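Local coordinates for chain length determinant protein (Shigella flexneri, PDB 4ZM5) that regulates the chain length of the lipopolysaccharide O-antigen as a membrane-bound polysaccharide antigen chain regulator, at residues E141-D144 against L145-Q149; Q151-L154 against Q155-N158; E171-T174 against Q175-F179; S183-L186 against E187-K191. The protein carries 1 engineered substitution. All coordinates share one frame; numbering follows the deposited sequence.

Contact 1 of 4, residues E141-D144 against L145-Q149; sequences EQKD and LRIRQ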
loop_
_atom_site.group_PDB
_atom_site.type_symbol
_atom_site.label_atom_id
_atom_site.label_comp_id
_atom_site.label_asym_id
_atom_site.label_seq_id
_atom_site.Cartn_x
_atom_site.Cartn_y
_atom_site.Cartn_z
ATOM N N GLU B 141 -27.198 -10.527 -6.215
ATOM C CA GLU B 141 -28.269 -10.495 -5.222
ATOM C C GLU B 141 -29.211 -9.302 -5.476
ATOM O O GLU B 141 -30.432 -9.433 -5.354
ATOM C CB GLU B 141 -27.684 -10.490 -3.801
ATOM C CG GLU B 141 -27.186 -11.873 -3.401
ATOM C CD GLU B 141 -26.330 -12.018 -2.162
ATOM O OE1 GLU B 141 -25.698 -11.021 -1.747
ATOM O OE2 GLU B 141 -26.242 -13.154 -1.643
ATOM N N GLN B 142 -28.652 -8.187 -5.929
ATOM C CA GLN B 142 -29.409 -6.988 -6.292
ATOM C C GLN B 142 -30.234 -7.257 -7.566
ATOM O O GLN B 142 -31.411 -6.903 -7.622
ATOM C CB GLN B 142 -28.456 -5.794 -6.485
ATOM C CG GLN B 142 -27.950 -5.196 -5.176
ATOM C CD GLN B 142 -26.845 -4.178 -5.355
ATOM O OE1 GLN B 142 -26.253 -4.025 -6.429
ATOM N NE2 GLN B 142 -26.523 -3.467 -4.291
ATOM N N LYS B 143 -29.627 -7.926 -8.570
ATOM C CA LYS B 143 -30.326 -8.329 -9.799
ATOM C C LYS B 143 -31.449 -9.312 -9.453
ATOM O O LYS B 143 -32.569 -9.141 -9.938
ATOM C CB LYS B 143 -29.351 -8.956 -10.807
ATOM C CG LYS B 143 -30.009 -9.471 -12.088
ATOM C CD LYS B 143 -29.025 -10.200 -12.959
ATOM C CE LYS B 143 -29.635 -10.842 -14.162
ATOM N NZ LYS B 143 -28.587 -11.199 -15.154
ATOM N N ASP B 144 -31.151 -10.327 -8.615
ATOM C CA ASP B 144 -32.108 -11.341 -8.169
ATOM C C ASP B 144 -33.300 -10.725 -7.474
ATOM O O ASP B 144 -34.415 -11.153 -7.755
ATOM C CB ASP B 144 -31.445 -12.382 -7.255
ATOM C CG ASP B 144 -30.562 -13.362 -8.000
ATOM O OD1 ASP B 144 -30.492 -13.272 -9.262
ATOM O OD2 ASP B 144 -29.937 -14.217 -7.334
ATOM N N LEU B 145 -33.087 -9.713 -6.600
ATOM C CA LEU B 145 -34.179 -9.003 -5.915
ATOM C C LEU B 145 -35.101 -8.342 -6.947
ATOM O O LEU B 145 -36.309 -8.574 -6.899
ATOM C CB LEU B 145 -33.627 -7.975 -4.919
ATOM C CG LEU B 145 -34.613 -6.963 -4.334
ATOM C CD1 LEU B 145 -35.617 -7.632 -3.408
ATOM C CD2 LEU B 145 -33.895 -5.861 -3.623
ATOM N N ARG B 146 -34.526 -7.623 -7.924
ATOM C CA ARG B 146 -35.270 -6.943 -8.975
ATOM C C ARG B 146 -36.098 -7.918 -9.798
ATOM O O ARG B 146 -37.261 -7.610 -10.049
ATOM C CB ARG B 146 -34.356 -6.097 -9.871
ATOM C CG ARG B 146 -35.104 -5.037 -10.716
ATOM C CD ARG B 146 -36.258 -4.389 -9.953
ATOM N NE ARG B 146 -36.637 -3.092 -10.494
ATOM C CZ ARG B 146 -37.270 -2.150 -9.805
ATOM N NH1 ARG B 146 -37.619 -2.361 -8.543
ATOM N NH2 ARG B 146 -37.555 -0.985 -10.371
ATOM N N ILE B 147 -35.548 -9.108 -10.157
ATOM C CA ILE B 147 -36.300 -10.125 -10.906
ATOM C C ILE B 147 -37.488 -10.631 -10.060
ATOM O O ILE B 147 -38.587 -10.716 -10.606
ATOM C CB ILE B 147 -35.427 -11.288 -11.449
ATOM C CG1 ILE B 147 -34.248 -10.772 -12.334
ATOM C CG2 ILE B 147 -36.279 -12.354 -12.204
ATOM C CD1 ILE B 147 -34.617 -9.857 -13.605
ATOM N N ARG B 148 -37.294 -10.890 -8.734
ATOM C CA ARG B 148 -38.375 -11.305 -7.834
ATOM C C ARG B 148 -39.482 -10.238 -7.800
ATOM O O ARG B 148 -40.666 -10.580 -7.917
ATOM C CB ARG B 148 -37.831 -11.583 -6.414
ATOM C CG ARG B 148 -37.176 -12.957 -6.277
ATOM C CD ARG B 148 -36.867 -13.367 -4.832
ATOM N NE ARG B 148 -36.185 -12.337 -4.029
ATOM C CZ ARG B 148 -34.863 -12.203 -3.924
ATOM N NH1 ARG B 148 -34.048 -13.027 -4.578
ATOM N NH2 ARG B 148 -34.345 -11.235 -3.183
ATOM N N GLN B 149 -39.083 -8.943 -7.713
ATOM C CA GLN B 149 -39.999 -7.790 -7.714
ATOM C C GLN B 149 -40.812 -7.715 -9.010
ATOM O O GLN B 149 -42.010 -7.467 -8.944
ATOM C CB GLN B 149 -39.223 -6.475 -7.501
ATOM C CG GLN B 149 -38.586 -6.403 -6.122
ATOM C CD GLN B 149 -37.888 -5.084 -5.842
ATOM O OE1 GLN B 149 -37.132 -4.561 -6.642
ATOM N NE2 GLN B 149 -38.107 -4.528 -4.669
#
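The R148 guanidinium lies with one face over the backbone around D144 and L145. The D144 O atom sits under that face near its rim, with R148 NH1 at 3.7 Å, and L145 CA lies under the same face. The flat group of R146 is used differently: its edge meets the Q149 amide, and Q149 CD lies in its plane. Both belong to one continuous piece of the long alpha-helix 91-159, the element that forms the long stem of this chain-length regulator.

Four i to i+4 backbone bonds join the two halves. L145 N donates to E141 O at 2.9 Å, and I147 N donates to K143 O at 3.0 Å. R146 N to Q142 O and R148 N to D144 O complete the set.

R148 folds back because its chain bends at chi3 (-48°). This turns the guanidinium toward D144, and R148 NH1 comes to 3.8 Å from D144 CB. The carboxylate stays further off, with D144 OD2 5.1 Å from R148 NH1, so any attraction is probably long-range only. The I147 branch CG1 packs down on K143 O at 3.3 Å.

Several polar ends find partners beyond these residues. E141 forms a salt bridge with R208 of the second subunit, and K143 NZ bonds to R196 O. R146 is shared three ways: NE pairs with D176 of the third subunit, NH2 reaches the loop after the helix, and NH1 donates to Q149 OE1 at 2.9 Å. That last bond lies in the guanidinium plane but reaches OE1 from above the plane of its carbonyl.

Contact 2 of 4, residues Q151-L154 against Q155-N158; sequences QEAL and QYAN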
loop_
_atom_site.group_PDB
_atom_site.type_symbol
_atom_site.label_atom_id
_atom_site.label_comp_id
_atom_site.label_asym_id
_atom_site.label_seq_id
_atom_site.Cartn_x
_atom_site.Cartn_y
_atom_site.Cartn_z
ATOM N N GLN B 151 -41.342 -10.374 -10.981
ATOM C CA GLN B 151 -42.201 -11.568 -10.941
ATOM C C GLN B 151 -43.480 -11.308 -10.140
ATOM O O GLN B 151 -44.559 -11.760 -10.533
ATOM C CB GLN B 151 -41.450 -12.786 -10.362
ATOM C CG GLN B 151 -40.603 -13.522 -11.390
ATOM C CD GLN B 151 -39.698 -14.594 -10.819
ATOM O OE1 GLN B 151 -39.128 -14.471 -9.725
ATOM N NE2 GLN B 151 -39.483 -15.643 -11.598
ATOM N N GLU B 152 -43.354 -10.573 -9.034
ATOM C CA GLU B 152 -44.486 -10.225 -8.183
ATOM C C GLU B 152 -45.413 -9.241 -8.883
ATOM O O GLU B 152 -46.625 -9.443 -8.862
ATOM C CB GLU B 152 -44.018 -9.661 -6.833
ATOM C CG GLU B 152 -43.473 -10.734 -5.913
ATOM C CD GLU B 152 -44.320 -11.984 -5.747
ATOM O OE1 GLU B 152 -45.459 -11.875 -5.236
ATOM O OE2 GLU B 152 -43.828 -13.079 -6.109
ATOM N N ALA B 153 -44.838 -8.231 -9.547
ATOM C CA ALA B 153 -45.549 -7.199 -10.292
ATOM C C ALA B 153 -46.319 -7.783 -11.471
ATOM O O ALA B 153 -47.388 -7.282 -11.827
ATOM C CB ALA B 153 -44.570 -6.143 -10.779
ATOM N N LEU B 154 -45.797 -8.857 -12.064
ATOM C CA LEU B 154 -46.449 -9.536 -13.180
ATOM C C LEU B 154 -47.747 -10.186 -12.701
ATOM O O LEU B 154 -48.723 -10.202 -13.450
ATOM C CB LEU B 154 -45.497 -10.567 -13.815
ATOM C CG LEU B 154 -46.057 -11.477 -14.928
ATOM C CD1 LEU B 154 -46.508 -10.676 -16.131
ATOM C CD2 LEU B 154 -45.037 -12.441 -15.357
ATOM N N GLN B 155 -47.778 -10.672 -11.438
ATOM C CA GLN B 155 -49.008 -11.254 -10.869
ATOM C C GLN B 155 -50.077 -10.149 -10.716
ATOM O O GLN B 155 -51.240 -10.389 -11.045
ATOM C CB GLN B 155 -48.740 -11.933 -9.516
ATOM C CG GLN B 155 -47.778 -13.118 -9.572
ATOM C CD GLN B 155 -47.415 -13.649 -8.188
ATOM O OE1 GLN B 155 -47.063 -12.899 -7.269
ATOM N NE2 GLN B 155 -47.456 -14.965 -8.017
ATOM N N TYR B 156 -49.658 -8.911 -10.279
ATOM C CA TYR B 156 -50.562 -7.764 -10.116
ATOM C C TYR B 156 -51.092 -7.279 -11.479
ATOM O O TYR B 156 -52.279 -6.932 -11.597
ATOM C CB TYR B 156 -49.905 -6.569 -9.365
ATOM C CG TYR B 156 -49.006 -6.872 -8.185
ATOM C CD1 TYR B 156 -49.262 -7.952 -7.340
ATOM C CD2 TYR B 156 -47.964 -6.010 -7.842
ATOM C CE1 TYR B 156 -48.445 -8.222 -6.245
ATOM C CE2 TYR B 156 -47.148 -6.264 -6.742
ATOM C CZ TYR B 156 -47.394 -7.370 -5.946
ATOM O OH TYR B 156 -46.597 -7.612 -4.859
ATOM N N ALA B 157 -50.191 -7.216 -12.498
ATOM C CA ALA B 157 -50.521 -6.775 -13.859
ATOM C C ALA B 157 -51.543 -7.712 -14.494
ATOM O O ALA B 157 -52.458 -7.244 -15.166
ATOM C CB ALA B 157 -49.266 -6.710 -14.715
ATOM N N ASN B 158 -51.414 -9.027 -14.244
ATOM C CA ASN B 158 -52.348 -10.026 -14.760
ATOM C C ASN B 158 -53.702 -9.941 -14.061
ATOM O O ASN B 158 -54.711 -10.125 -14.723
ATOM C CB ASN B 158 -51.778 -11.442 -14.613
ATOM C CG ASN B 158 -50.676 -11.789 -15.585
ATOM O OD1 ASN B 158 -50.568 -11.248 -16.697
ATOM N ND2 ASN B 158 -49.876 -12.764 -15.215
HETATM O O HOH W 1 -46.243 -9.762 -3.791
#
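Y156 sets one ring face over the E152 carbonyl oxygen, one helical turn earlier in helix 91-159, with the peptide tilted against the ring. Y156 CB is 3.6 Å from A153 O. CG and CD1 then pass over E152 O, with CD1 at 3.4 Å, while CD2 comes to 3.6 Å from A153 CA. E152 O lies below the middle of the ring, and A153 N is under the same face nearer the rim. At the tip, Y156 OH is 3.8 Å from E152 CB. The first torsion (chi1 -40°) sets CG beside the backbone N and folds the ring back along the helix.

A water donates to E152 OE1 at 2.7 Å. It also lies beside Y156 OH, but is modelled too close to it for that bond to be more than doubtful.

The helix bonds are uneven. Y156 N to E152 O is weak, as is the bond to the same oxygen from Q155 N. A157 N to A153 O, at 2.9 Å, is regular. N158 N donates to L154 O, and the two side chains touch, with N158 ND2 4.0 Å from L154 CG.

E152 O thus receives two weak N-H donors and has an aromatic face over it. The E152 carboxylate is buried. Its OE1 is satisfied by the water and by T195 of the second subunit, which probably lets it stay charged at the interface.

Contact 3 of 4, residues E171-T174 against Q175-F179; sequences EDVT and QDTLF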
loop_
_atom_site.group_PDB
_atom_site.type_symbol
_atom_site.label_atom_id
_atom_site.label_comp_id
_atom_site.label_asym_id
_atom_site.label_seq_id
_atom_site.Cartn_x
_atom_site.Cartn_y
_atom_site.Cartn_z
ATOM N N GLU B 171 -39.821 8.436 -13.708
ATOM C CA GLU B 171 -38.432 8.533 -13.242
ATOM C C GLU B 171 -37.878 7.111 -12.985
ATOM O O GLU B 171 -36.930 6.665 -13.650
ATOM C CB GLU B 171 -38.337 9.391 -11.959
ATOM C CG GLU B 171 -38.371 10.890 -12.200
ATOM C CD GLU B 171 -37.583 11.706 -11.193
ATOM O OE1 GLU B 171 -38.045 11.839 -10.035
ATOM O OE2 GLU B 171 -36.501 12.217 -11.565
ATOM N N ASP B 172 -38.526 6.395 -12.051
ATOM C CA ASP B 172 -38.175 5.043 -11.642
ATOM C C ASP B 172 -39.419 4.264 -11.194
ATOM O O ASP B 172 -40.422 4.853 -10.770
ATOM C CB ASP B 172 -37.133 5.079 -10.502
ATOM C CG ASP B 172 -37.644 5.709 -9.219
ATOM O OD1 ASP B 172 -38.048 4.952 -8.302
ATOM O OD2 ASP B 172 -37.660 6.960 -9.137
ATOM N N VAL B 173 -39.349 2.947 -11.276
ATOM C CA VAL B 173 -40.451 2.132 -10.808
ATOM C C VAL B 173 -40.025 1.429 -9.515
ATOM O O VAL B 173 -38.851 1.135 -9.281
ATOM C CB VAL B 173 -41.016 1.159 -11.868
ATOM C CG1 VAL B 173 -41.973 1.882 -12.808
ATOM C CG2 VAL B 173 -39.902 0.473 -12.651
ATOM N N THR B 174 -40.991 1.266 -8.640
ATOM C CA THR B 174 -40.886 0.614 -7.338
ATOM C C THR B 174 -41.648 -0.679 -7.413
ATOM O O THR B 174 -42.318 -0.934 -8.421
ATOM C CB THR B 174 -41.481 1.515 -6.244
ATOM O OG1 THR B 174 -42.923 1.579 -6.408
ATOM C CG2 THR B 174 -40.819 2.900 -6.185
ATOM N N GLN B 175 -41.636 -1.453 -6.326
ATOM C CA GLN B 175 -42.374 -2.689 -6.229
ATOM C C GLN B 175 -43.863 -2.468 -6.523
ATOM O O GLN B 175 -44.490 -3.295 -7.206
ATOM C CB GLN B 175 -42.182 -3.319 -4.844
ATOM C CG GLN B 175 -43.018 -4.564 -4.593
ATOM C CD GLN B 175 -42.635 -5.753 -5.434
ATOM O OE1 GLN B 175 -41.915 -6.627 -4.973
ATOM N NE2 GLN B 175 -43.132 -5.833 -6.674
ATOM N N ASP B 176 -44.406 -1.325 -6.049
ATOM C CA ASP B 176 -45.811 -0.975 -6.210
ATOM C C ASP B 176 -46.141 -0.369 -7.580
ATOM O O ASP B 176 -47.294 -0.441 -7.981
ATOM C CB ASP B 176 -46.232 -0.001 -5.094
ATOM C CG ASP B 176 -45.947 -0.512 -3.689
ATOM O OD1 ASP B 176 -46.319 -1.660 -3.390
ATOM O OD2 ASP B 176 -45.326 0.225 -2.906
ATOM N N THR B 177 -45.166 0.218 -8.303
ATOM C CA THR B 177 -45.483 0.860 -9.576
ATOM C C THR B 177 -44.986 0.060 -10.794
ATOM O O THR B 177 -45.330 0.451 -11.916
ATOM C CB THR B 177 -44.991 2.333 -9.612
ATOM O OG1 THR B 177 -43.604 2.415 -9.274
ATOM C CG2 THR B 177 -45.780 3.221 -8.677
ATOM N N LEU B 178 -44.293 -1.085 -10.597
ATOM C CA LEU B 178 -43.770 -1.912 -11.681
ATOM C C LEU B 178 -44.855 -2.502 -12.563
ATOM O O LEU B 178 -44.645 -2.593 -13.773
ATOM C CB LEU B 178 -42.901 -3.057 -11.146
ATOM C CG LEU B 178 -41.403 -2.849 -11.019
ATOM C CD1 LEU B 178 -40.822 -3.899 -10.071
ATOM C CD2 LEU B 178 -40.705 -2.953 -12.375
ATOM N N PHE B 179 -45.998 -2.911 -11.988
ATOM C CA PHE B 179 -47.090 -3.545 -12.748
ATOM C C PHE B 179 -47.638 -2.583 -13.823
ATOM O O PHE B 179 -48.224 -3.030 -14.813
ATOM C CB PHE B 179 -48.207 -4.038 -11.802
ATOM C CG PHE B 179 -49.284 -3.029 -11.494
ATOM C CD1 PHE B 179 -49.120 -2.101 -10.471
ATOM C CD2 PHE B 179 -50.451 -2.983 -12.250
ATOM C CE1 PHE B 179 -50.106 -1.151 -10.201
ATOM C CE2 PHE B 179 -51.435 -2.025 -11.985
ATOM C CZ PHE B 179 -51.259 -1.120 -10.957
HETATM O O HOH W 2 -42.961 4.909 -8.616
#
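T174 and T177 grip each other through backbone and side chain. T174 N donates to T177 OG1 at 2.9 Å, almost straight at 176°. In return, T177 N donates to T174 O at 3.1 Å, from well above the carbonyl plane. T174 O also takes a weak bond from L178 N, and T174 OG1 takes a weak one from D176 N. T174-T177 forms a type I beta-turn in the loop between helices 91-159 and 183-191. The T177 hydroxyl reaches T174 N because chi1 (53°) places OG1 between the backbone N and the carbonyl carbon.

Beside the turn, V173 CG2 packs on L178 CD2 at 3.5 Å, the two side chains crossing at about a right angle. A water lies 2.7 Å from T177 OG1 and makes a weak bond to D172 O.

Further out, helix 91-159 holds the loop just before the turn, at V173, and within it, at Q175. D176 forms salt bridges with two arginines of the second subunit, one of them R196.

The buried T177 hydroxyl therefore has a backbone donor and a water as partners. The reciprocal bonds fix the turn, while the carboxylate of D176 is probably kept ionised by its two arginines.

Contact 4 of 4, residues S183-L186 against E187-K191; sequences SEAL and ESMIK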
loop_
_atom_site.group_PDB
_atom_site.type_symbol
_atom_site.label_atom_id
_atom_site.label_comp_id
_atom_site.label_asym_id
_atom_site.label_seq_id
_atom_site.Cartn_x
_atom_site.Cartn_y
_atom_site.Cartn_z
ATOM N N SER B 183 -48.131 -6.374 -18.239
ATOM C CA SER B 183 -47.725 -7.784 -18.194
ATOM C C SER B 183 -46.815 -8.185 -19.367
ATOM O O SER B 183 -45.919 -9.007 -19.173
ATOM C CB SER B 183 -48.939 -8.704 -18.139
ATOM O OG SER B 183 -49.775 -8.530 -19.269
ATOM N N GLU B 184 -47.008 -7.584 -20.552
ATOM C CA GLU B 184 -46.209 -7.857 -21.755
ATOM C C GLU B 184 -44.720 -7.518 -21.563
ATOM O O GLU B 184 -43.865 -8.352 -21.869
ATOM C CB GLU B 184 -46.760 -7.081 -22.951
ATOM C CG GLU B 184 -47.561 -7.909 -23.932
ATOM C CD GLU B 184 -48.273 -7.030 -24.944
ATOM O OE1 GLU B 184 -47.719 -6.766 -26.037
ATOM O OE2 GLU B 184 -49.358 -6.523 -24.589
ATOM N N ALA B 185 -44.412 -6.305 -21.046
ATOM C CA ALA B 185 -43.040 -5.868 -20.779
ATOM C C ALA B 185 -42.445 -6.604 -19.588
ATOM O O ALA B 185 -41.246 -6.890 -19.568
ATOM C CB ALA B 185 -43.006 -4.373 -20.524
ATOM N N LEU B 186 -43.269 -6.892 -18.586
ATOM C CA LEU B 186 -42.806 -7.596 -17.400
ATOM C C LEU B 186 -42.404 -9.029 -17.738
ATOM O O LEU B 186 -41.357 -9.476 -17.263
ATOM C CB LEU B 186 -43.868 -7.564 -16.301
ATOM C CG LEU B 186 -44.169 -6.175 -15.687
ATOM C CD1 LEU B 186 -45.400 -6.236 -14.800
ATOM C CD2 LEU B 186 -42.950 -5.594 -14.939
ATOM N N GLU B 187 -43.196 -9.728 -18.606
ATOM C CA GLU B 187 -42.890 -11.088 -19.063
ATOM C C GLU B 187 -41.559 -11.098 -19.800
ATOM O O GLU B 187 -40.725 -11.970 -19.543
ATOM C CB GLU B 187 -43.998 -11.633 -19.961
ATOM C CG GLU B 187 -45.108 -12.316 -19.192
ATOM C CD GLU B 187 -46.440 -12.434 -19.911
ATOM O OE1 GLU B 187 -46.461 -12.419 -21.166
ATOM O OE2 GLU B 187 -47.470 -12.551 -19.206
ATOM N N SER B 188 -41.350 -10.093 -20.679
ATOM C CA SER B 188 -40.131 -9.901 -21.462
ATOM C C SER B 188 -38.922 -9.741 -20.540
ATOM O O SER B 188 -37.888 -10.353 -20.802
ATOM C CB SER B 188 -40.272 -8.692 -22.383
ATOM O OG SER B 188 -39.225 -8.660 -23.338
ATOM N N MET B 189 -39.074 -8.977 -19.435
ATOM C CA MET B 189 -38.008 -8.745 -18.459
ATOM C C MET B 189 -37.611 -10.060 -17.765
ATOM O O MET B 189 -36.425 -10.292 -17.533
ATOM C CB MET B 189 -38.417 -7.676 -17.437
ATOM C CG MET B 189 -38.514 -6.302 -18.039
ATOM S SD MET B 189 -39.007 -5.029 -16.857
ATOM C CE MET B 189 -39.490 -3.687 -18.009
ATOM N N ILE B 190 -38.593 -10.927 -17.480
ATOM C CA ILE B 190 -38.393 -12.240 -16.856
ATOM C C ILE B 190 -37.777 -13.218 -17.873
ATOM O O ILE B 190 -36.809 -13.902 -17.533
ATOM C CB ILE B 190 -39.723 -12.777 -16.258
ATOM C CG1 ILE B 190 -40.079 -11.993 -14.987
ATOM C CG2 ILE B 190 -39.666 -14.273 -15.958
ATOM C CD1 ILE B 190 -41.485 -11.790 -14.761
ATOM N N LYS B 191 -38.375 -13.336 -19.098
ATOM C CA LYS B 191 -37.877 -14.231 -20.165
ATOM C C LYS B 191 -36.406 -13.922 -20.496
ATOM O O LYS B 191 -35.669 -14.830 -20.907
ATOM C CB LYS B 191 -38.723 -14.131 -21.455
ATOM C CG LYS B 191 -40.139 -14.678 -21.368
ATOM C CD LYS B 191 -40.953 -14.256 -22.615
ATOM C CE LYS B 191 -42.457 -14.194 -22.399
ATOM N NZ LYS B 191 -43.107 -15.522 -22.531
HETATM O O HOH W 3 -49.351 -10.663 -20.868
#
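Helix 183-191, the short helix that follows the loop after helix 91-159, is joined here across its two halves. E187 N donates to S183 O at 2.9 Å, and M189 N donates to A185 O at 3.0 Å. The side chain of E187 runs back along the same turn, its CG 3.4 Å from S183 O. A water then joins the two polar ends: it lies 2.7 Å from S183 OG and donates to E187 OE2 at 3.1 Å.

The two backbone bonds are ordinary i to i+4 alpha-helical ones, and S188 N to E184 O and I190 N to L186 O complete the series. One side of the helix packs on helix 91-159, where L154 touches S183 and E187. Another side meets the third subunit: S188 OG bonds to Q159 there, and A185 packs on F179 of that subunit.

M189 adds apolar contact within the helix. With CG beside the backbone N (chi1 -69°) and the chain extended beyond it, its end runs back past A185 O. M189 CG is 3.2 Å from that A185 O, and the methyl CE reaches A185 CB at 4.4 Å. On the L186 side, I190 CD1 rests 3.4 Å from L186 O.

How the contacts relate
Contacts 1 and 2 follow one another on helix 91-159, their centres about 14 Å apart. Contact 3, in the loop after this helix, touches both. R146 NH2 meets V173 O at 2.7 Å and Q149 O meets Q175 NE2 at 3.0 Å, while A153 CB packs on L178 CB at 3.5 Å. Contact 4 lies closest to contact 2, about 10 Å between centres, and L154 CD2 touches I190 CD1 at 3.7 Å. It also meets contact 3, through L186 CD2 and L178 O. Contacts 1, 2 and 3 reach the second subunit. Contacts 1, 3 and 4 also reach the third subunit. A magnesium ion lies about 5 Å from the Q142 side chain of contact 1.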